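Local coordinates for periplasmic binding protein (Veillonella parvula, PDB 4OVK) that probably captures a solute outside the membrane as the binding component of an ABC transporter, at residues D52-Y66 with P76-F90. Residues are numbered along the deposited sequence; the frame is centred on the assembly and turned at random. Where two conformers were deposited one is given.
Sequences DKKIVGIHPSAKKSY and PDLENVNSSFVDNNF
Strand 55-57, at one edge of a four-stranded parallel sheet, and the helix that follows it are flanked by the segment 76-90, a short 3-10 turn and the loop after it, and a backbone bond ties them where Ile58 leads toward the helix. Ile58 N donates to Asn82 O (3.0 Å), the bond running almost straight into the carbonyl oxygen, and in return Ser83 CA sends a C-H toward Ile58 O. Asn82 OD1 turns back to accept from Ser84 N, an Asx turn. His59 is the N-cap of the helix: with CG anti to its own N (chi1 -169°), the imidazole swings back so that His59 ND1 accepts from Ser61 N in the ring plane, at 3.0 Å. Asn88 OD1 lies at the ring edge, 3.3 Å from His59 CE1, its amide nearly coplanar with the imidazole, while Phe90 CE1 comes to 3.6 Å from His59 CD2. With an alanine in its place, Ser61 N is likely to lose its side-chain acceptor, and a gap would probably open beside Phe90 and Val86. In this Rossmann-like lobe of the binding protein, apolar packing continues along the strand and just past it, Leu78 CD2 on Ile55 CG2 (3.8 Å) and Val81 CG1 on Ile58 CD1 (3.7 Å). Lys63 NZ reaches Glu79 O (2.9 Å) from above the carbonyl plane; the Glu79 carboxylate pairs with Lys72. Lys53 NZ closes the far end on Asp77 OD2, a 2.8 Å salt bridge.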
# COMPACT_ATOMS: atom_id res chain seq x y z
N ASP A 52 -4.29 13.88 -10.56
CA ASP A 52 -5.54 13.12 -10.68
C ASP A 52 -6.34 13.51 -11.92
O ASP A 52 -7.43 12.98 -12.11
CB ASP A 52 -6.42 13.33 -9.44
CG ASP A 52 -6.91 14.78 -9.29
OD1 ASP A 52 -6.51 15.69 -10.05
OD2 ASP A 52 -7.74 15.01 -8.41
N LYS A 53 -5.80 14.40 -12.75
CA LYS A 53 -6.60 15.05 -13.80
C LYS A 53 -7.18 14.11 -14.85
O LYS A 53 -8.21 14.43 -15.43
CB LYS A 53 -5.80 16.18 -14.49
CG LYS A 53 -5.40 17.33 -13.57
CD LYS A 53 -6.55 18.27 -13.22
CE LYS A 53 -6.05 19.47 -12.43
NZ LYS A 53 -7.15 20.19 -11.70
N LYS A 54 -6.54 12.96 -15.11
CA LYS A 54 -7.01 12.04 -16.14
C LYS A 54 -7.88 10.89 -15.63
O LYS A 54 -8.32 10.06 -16.41
CB LYS A 54 -5.82 11.48 -16.92
CG LYS A 54 -5.04 12.55 -17.67
CD LYS A 54 -3.94 12.00 -18.57
CE LYS A 54 -3.45 13.05 -19.56
NZ LYS A 54 -2.51 12.49 -20.58
N ILE A 55 -8.11 10.84 -14.31
CA ILE A 55 -8.82 9.73 -13.71
C ILE A 55 -10.31 9.99 -13.80
O ILE A 55 -10.78 11.02 -13.36
CB ILE A 55 -8.40 9.52 -12.25
CG1 ILE A 55 -6.90 9.22 -12.18
CG2 ILE A 55 -9.21 8.38 -11.63
CD1 ILE A 55 -6.34 9.11 -10.77
N VAL A 56 -11.04 9.07 -14.41
CA VAL A 56 -12.51 9.25 -14.59
C VAL A 56 -13.35 8.15 -13.94
O VAL A 56 -14.57 8.25 -13.94
CB VAL A 56 -12.90 9.36 -16.08
CG1 VAL A 56 -12.17 10.54 -16.72
CG2 VAL A 56 -12.64 8.07 -16.84
N GLY A 57 -12.71 7.12 -13.40
CA GLY A 57 -13.43 6.10 -12.68
C GLY A 57 -12.53 5.34 -11.74
O GLY A 57 -11.42 4.95 -12.11
N ILE A 58 -13.01 5.16 -10.51
CA ILE A 58 -12.29 4.41 -9.49
C ILE A 58 -13.19 3.44 -8.73
O ILE A 58 -14.42 3.53 -8.76
CB ILE A 58 -11.59 5.38 -8.49
CG1 ILE A 58 -12.60 6.07 -7.55
CG2 ILE A 58 -10.78 6.41 -9.25
CD1 ILE A 58 -11.94 6.99 -6.52
N HIS A 59 -12.57 2.48 -8.07
CA HIS A 59 -13.31 1.51 -7.29
C HIS A 59 -13.92 2.21 -6.05
O HIS A 59 -13.30 3.11 -5.47
CB HIS A 59 -12.37 0.37 -6.90
CG HIS A 59 -13.05 -0.82 -6.32
ND1 HIS A 59 -13.57 -0.83 -5.05
CD2 HIS A 59 -13.24 -2.06 -6.83
CE1 HIS A 59 -14.09 -2.02 -4.81
NE2 HIS A 59 -13.90 -2.78 -5.87
N PRO A 60 -15.14 1.83 -5.68
CA PRO A 60 -15.75 2.53 -4.55
C PRO A 60 -14.93 2.43 -3.25
O PRO A 60 -14.94 3.36 -2.44
CB PRO A 60 -17.11 1.83 -4.39
CG PRO A 60 -16.97 0.51 -5.08
CD PRO A 60 -16.07 0.82 -6.25
N SER A 61 -14.23 1.32 -3.06
CA SER A 61 -13.30 1.16 -1.93
C SER A 61 -12.05 2.04 -2.04
O SER A 61 -11.49 2.46 -1.02
CB SER A 61 -12.93 -0.31 -1.74
OG SER A 61 -14.11 -1.06 -1.48
N ALA A 62 -11.61 2.33 -3.26
CA ALA A 62 -10.58 3.33 -3.49
C ALA A 62 -11.08 4.73 -3.07
O ALA A 62 -10.32 5.51 -2.49
CB ALA A 62 -10.09 3.32 -4.94
N LYS A 63 -12.35 5.02 -3.35
CA LYS A 63 -12.96 6.29 -2.93
C LYS A 63 -13.00 6.33 -1.41
O LYS A 63 -12.59 7.31 -0.80
CB LYS A 63 -14.37 6.44 -3.51
CG LYS A 63 -14.96 7.84 -3.34
CD LYS A 63 -14.31 8.83 -4.30
CE LYS A 63 -14.82 10.25 -4.09
NZ LYS A 63 -16.28 10.37 -4.22
N LYS A 64 -13.48 5.26 -0.79
CA LYS A 64 -13.52 5.19 0.67
C LYS A 64 -12.14 5.52 1.25
O LYS A 64 -12.02 6.40 2.12
CB LYS A 64 -13.96 3.81 1.12
CG LYS A 64 -14.19 3.70 2.62
CD LYS A 64 -14.25 2.25 3.08
CE LYS A 64 -15.08 1.40 2.15
NZ LYS A 64 -14.95 -0.06 2.43
N SER A 65 -11.11 4.82 0.79
CA SER A 65 -9.73 5.04 1.26
C SER A 65 -9.26 6.48 1.02
O SER A 65 -8.65 7.09 1.89
CB SER A 65 -8.76 4.05 0.62
OG SER A 65 -7.42 4.32 1.01
N TYR A 66 -9.55 7.00 -0.18
CA TYR A 66 -9.25 8.39 -0.52
C TYR A 66 -9.78 9.39 0.52
O TYR A 66 -9.06 10.31 0.93
CB TYR A 66 -9.79 8.68 -1.92
CG TYR A 66 -10.01 10.12 -2.28
CD1 TYR A 66 -8.99 10.88 -2.84
CD2 TYR A 66 -11.25 10.72 -2.09
CE1 TYR A 66 -9.20 12.21 -3.20
CE2 TYR A 66 -11.48 12.03 -2.45
CZ TYR A 66 -10.45 12.78 -3.00
OH TYR A 66 -10.72 14.08 -3.36
N PRO A 76 -8.07 17.01 -4.56
CA PRO A 76 -9.44 17.41 -4.25
C PRO A 76 -10.45 17.08 -5.36
O PRO A 76 -11.61 16.77 -5.06
CB PRO A 76 -9.33 18.93 -3.99
CG PRO A 76 -8.01 19.34 -4.55
CD PRO A 76 -7.13 18.14 -4.40
N ASP A 77 -10.03 17.10 -6.62
CA ASP A 77 -10.96 16.87 -7.74
C ASP A 77 -11.53 15.43 -7.80
O ASP A 77 -12.61 15.23 -8.36
CB ASP A 77 -10.30 17.20 -9.08
CG ASP A 77 -9.90 18.66 -9.20
OD1 ASP A 77 -10.26 19.49 -8.33
OD2 ASP A 77 -9.20 18.97 -10.18
N LEU A 78 -10.83 14.45 -7.22
CA LEU A 78 -11.33 13.06 -7.23
C LEU A 78 -12.63 12.89 -6.47
O LEU A 78 -13.33 11.90 -6.68
CB LEU A 78 -10.31 12.07 -6.64
CG LEU A 78 -9.18 11.53 -7.49
CD1 LEU A 78 -8.33 10.54 -6.70
CD2 LEU A 78 -9.71 10.87 -8.75
N GLU A 79 -12.96 13.83 -5.59
CA GLU A 79 -14.26 13.82 -4.92
C GLU A 79 -15.41 13.60 -5.90
O GLU A 79 -16.40 12.96 -5.56
CB GLU A 79 -14.48 15.12 -4.15
CG GLU A 79 -15.78 15.14 -3.35
CD GLU A 79 -15.82 14.04 -2.32
OE1 GLU A 79 -14.77 13.72 -1.75
OE2 GLU A 79 -16.91 13.48 -2.08
N ASN A 80 -15.30 14.16 -7.10
CA ASN A 80 -16.40 14.13 -8.05
C ASN A 80 -16.26 13.07 -9.13
O ASN A 80 -17.02 13.07 -10.09
CB ASN A 80 -16.53 15.48 -8.72
CG ASN A 80 -16.65 16.59 -7.72
OD1 ASN A 80 -17.51 16.54 -6.85
ND2 ASN A 80 -15.77 17.57 -7.81
N VAL A 81 -15.31 12.16 -8.97
CA VAL A 81 -15.10 11.10 -9.96
C VAL A 81 -16.14 9.99 -9.78
O VAL A 81 -16.59 9.72 -8.66
CB VAL A 81 -13.68 10.48 -9.80
CG1 VAL A 81 -13.60 9.64 -8.53
CG2 VAL A 81 -13.29 9.63 -10.97
N ASN A 82 -16.48 9.33 -10.87
CA ASN A 82 -17.33 8.15 -10.83
C ASN A 82 -16.69 7.02 -10.03
O ASN A 82 -15.54 6.69 -10.26
CB ASN A 82 -17.54 7.65 -12.25
CG ASN A 82 -18.44 6.44 -12.31
OD1 ASN A 82 -18.07 5.33 -11.90
ND2 ASN A 82 -19.62 6.63 -12.84
N SER A 83 -17.44 6.46 -9.08
CA SER A 83 -17.02 5.22 -8.41
C SER A 83 -18.09 4.12 -8.44
O SER A 83 -18.11 3.22 -7.59
CB SER A 83 -16.64 5.51 -6.97
OG SER A 83 -17.73 6.04 -6.25
N SER A 84 -18.98 4.21 -9.42
CA SER A 84 -20.12 3.30 -9.52
C SER A 84 -19.95 2.23 -10.59
O SER A 84 -20.78 1.33 -10.72
CB SER A 84 -21.39 4.11 -9.80
OG SER A 84 -21.31 4.76 -11.06
N PHE A 85 -18.88 2.32 -11.38
CA PHE A 85 -18.77 1.49 -12.59
C PHE A 85 -18.33 0.05 -12.32
O PHE A 85 -18.38 -0.79 -13.22
CB PHE A 85 -17.84 2.17 -13.60
CG PHE A 85 -16.39 1.91 -13.36
CD1 PHE A 85 -15.66 2.68 -12.45
CD2 PHE A 85 -15.75 0.90 -14.05
CE1 PHE A 85 -14.33 2.40 -12.25
CE2 PHE A 85 -14.42 0.64 -13.86
CZ PHE A 85 -13.71 1.37 -12.95
N VAL A 86 -17.91 -0.22 -11.08
CA VAL A 86 -17.43 -1.53 -10.66
C VAL A 86 -17.86 -1.79 -9.21
O VAL A 86 -17.86 -0.86 -8.40
CB VAL A 86 -15.88 -1.64 -10.83
CG1 VAL A 86 -15.13 -0.65 -9.96
CG2 VAL A 86 -15.40 -3.06 -10.57
N ASP A 87 -18.22 -3.03 -8.87
CA ASP A 87 -18.66 -3.37 -7.50
C ASP A 87 -17.53 -4.00 -6.66
O ASP A 87 -16.40 -4.08 -7.12
CB ASP A 87 -19.93 -4.25 -7.55
CG ASP A 87 -19.65 -5.69 -7.97
OD1 ASP A 87 -18.48 -6.10 -8.02
OD2 ASP A 87 -20.63 -6.42 -8.24
N ASN A 88 -17.83 -4.44 -5.44
CA ASN A 88 -16.80 -5.00 -4.54
C ASN A 88 -16.24 -6.35 -4.95
O ASN A 88 -15.18 -6.74 -4.49
CB ASN A 88 -17.33 -5.14 -3.11
CG ASN A 88 -17.13 -3.89 -2.29
OD1 ASN A 88 -16.58 -2.92 -2.79
ND2 ASN A 88 -17.57 -3.91 -1.04
N ASN A 89 -16.97 -7.07 -5.79
CA ASN A 89 -16.47 -8.32 -6.32
C ASN A 89 -15.81 -8.10 -7.68
O ASN A 89 -15.54 -9.05 -8.41
CB ASN A 89 -17.61 -9.34 -6.37
CG ASN A 89 -18.23 -9.57 -4.99
OD1 ASN A 89 -18.22 -8.67 -4.13
ND2 ASN A 89 -18.76 -10.76 -4.78
N PHE A 90 -15.54 -6.83 -7.99
CA PHE A 90 -14.82 -6.42 -9.21
C PHE A 90 -15.61 -6.68 -10.51
O PHE A 90 -15.05 -6.67 -11.61
CB PHE A 90 -13.40 -7.01 -9.25
CG PHE A 90 -12.55 -6.61 -8.08
CD1 PHE A 90 -11.96 -5.35 -8.02
CD2 PHE A 90 -12.35 -7.48 -7.01
CE1 PHE A 90 -11.19 -4.97 -6.94
CE2 PHE A 90 -11.57 -7.10 -5.92
CZ PHE A 90 -11.00 -5.85 -5.89
O HOH W 1 -7.36 17.63 -7.68
O HOH W 2 -15.84 10.44 -13.59
O HOH W 3 -17.20 10.23 -1.68